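Local atomic coordinates of ribosomal RNA small subunit methyltransferase D (Escherichia coli, PDB entry 2FPO), a protein that methylates the N2 atom of guanine 966 of 16S rRNA in the assembled 30S particle, using S-adenosyl-L-methionine as methyl donor. Residues A[135-138]-A[139-143]. Residues are numbered along the deposited sequence; the frame is centred on the assembly and turned at random.
Sequences GLLE and ETINL
The carbonyl oxygen of Leu136, the N-cap residue of helix 137-146, is held by two donors of Thr140. The backbone N of Thr140 reaches Leu136 O at 2.9 Å, and the hydroxyl OG1 of Thr140 donates to the same Leu136 O at 2.8 Å from the opposite face of the carbonyl plane, lying 36° out of it. With OG1 anti to the carbonyl carbon (chi1 -63°), the threonine hydroxyl leans back toward the preceding turn, while CG2 is anti to the backbone N. The next helical bonds follow, Ile141 N to Leu137 O at 3.1 Å and nearly straight (174°), then Asn142 N to Glu138 O.

Glu139 folds back over the turn that leads into the helix. Its chain, bent at chi2, lays the carboxylate against the Gly135-Leu136 peptide, with OE1 of Glu139 3.1 Å from Gly135 C. OE1 of Glu139 accepts a hydrogen bond from a water at 2.9 Å, and this water in turn accepts from Gly135 N, bridging carboxylate and backbone. Replacing Glu139 with an alanine would probably leave this water without its acceptor on the helix and Gly135 less firmly tied to the first turn.

CD1 of Ile141 lies 4.2 Å from CG of Leu137, the two side chains crossing at a slant; Leu137 goes on to pack on Val128 and Val158 of the central sheet, while Ile141 meets Pro170. Thr140 meets Val128 and, like Glu139, touches helix 112-116. The helix thereby packs on the parallel strands 123-128 and 154-161, which it connects in a right-handed crossover of the Rossmann-like methyltransferase fold. At its start, the negative carboxylate of Glu139, in the first turn, is likely to interact favourably with the positive end of the helix dipole.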
# COMPACT_ATOMS: atom_id res chain seq x y z
N GLY A 135 -11.53 12.54 5.26
CA GLY A 135 -10.57 12.96 6.29
C GLY A 135 -9.17 12.41 6.10
O GLY A 135 -8.23 12.93 6.66
N LEU A 136 -9.04 11.32 5.33
CA LEU A 136 -7.75 10.66 5.10
C LEU A 136 -7.38 10.58 3.62
O LEU A 136 -6.24 10.81 3.27
CB LEU A 136 -7.72 9.24 5.69
CG LEU A 136 -7.94 9.03 7.21
CD1 LEU A 136 -7.94 7.56 7.51
CD2 LEU A 136 -6.88 9.76 8.09
N LEU A 137 -8.30 10.20 2.75
CA LEU A 137 -7.90 9.82 1.40
C LEU A 137 -7.21 10.94 0.61
O LEU A 137 -6.06 10.80 0.20
CB LEU A 137 -9.07 9.27 0.59
CG LEU A 137 -8.72 8.66 -0.78
CD1 LEU A 137 -7.81 7.43 -0.65
CD2 LEU A 137 -9.94 8.27 -1.56
N GLU A 138 -7.92 12.05 0.40
CA GLU A 138 -7.35 13.15 -0.35
C GLU A 138 -6.16 13.81 0.32
O GLU A 138 -5.26 14.27 -0.38
CB GLU A 138 -8.39 14.21 -0.69
CG GLU A 138 -8.96 14.05 -2.09
CD GLU A 138 -10.30 13.38 -2.10
OE1 GLU A 138 -10.40 12.26 -1.52
OE2 GLU A 138 -11.25 13.96 -2.69
N GLU A 139 -6.18 13.85 1.66
CA GLU A 139 -5.12 14.40 2.50
C GLU A 139 -3.82 13.63 2.31
O GLU A 139 -2.74 14.22 2.20
CB GLU A 139 -5.50 14.32 3.98
CG GLU A 139 -6.53 15.36 4.44
CD GLU A 139 -7.99 15.00 4.09
OE1 GLU A 139 -8.26 13.91 3.52
OE2 GLU A 139 -8.89 15.83 4.39
N THR A 140 -3.95 12.31 2.28
CA THR A 140 -2.80 11.40 2.11
C THR A 140 -2.20 11.59 0.73
O THR A 140 -1.00 11.74 0.58
CB THR A 140 -3.23 9.90 2.33
OG1 THR A 140 -3.68 9.74 3.68
CG2 THR A 140 -2.04 8.95 2.12
N ILE A 141 -3.07 11.58 -0.27
CA ILE A 141 -2.69 11.85 -1.66
C ILE A 141 -1.89 13.17 -1.83
O ILE A 141 -0.88 13.20 -2.52
CB ILE A 141 -3.95 11.85 -2.54
CG1 ILE A 141 -4.37 10.39 -2.82
CG2 ILE A 141 -3.75 12.71 -3.85
CD1 ILE A 141 -5.82 10.24 -3.35
N ASN A 142 -2.33 14.23 -1.16
CA ASN A 142 -1.61 15.51 -1.29
C ASN A 142 -0.29 15.52 -0.57
O ASN A 142 0.67 16.11 -1.05
CB ASN A 142 -2.46 16.68 -0.80
CG ASN A 142 -3.59 17.01 -1.76
OD1 ASN A 142 -4.65 17.44 -1.34
ND2 ASN A 142 -3.34 16.85 -3.05
N LEU A 143 -0.23 14.87 0.60
CA LEU A 143 1.02 14.76 1.34
C LEU A 143 2.04 13.94 0.58
O LEU A 143 3.21 14.32 0.53
CB LEU A 143 0.80 14.16 2.73
CG LEU A 143 0.05 15.11 3.70
CD1 LEU A 143 -0.64 14.29 4.76
CD2 LEU A 143 0.94 16.17 4.32
O HOH W 1 -10.75 13.08 2.28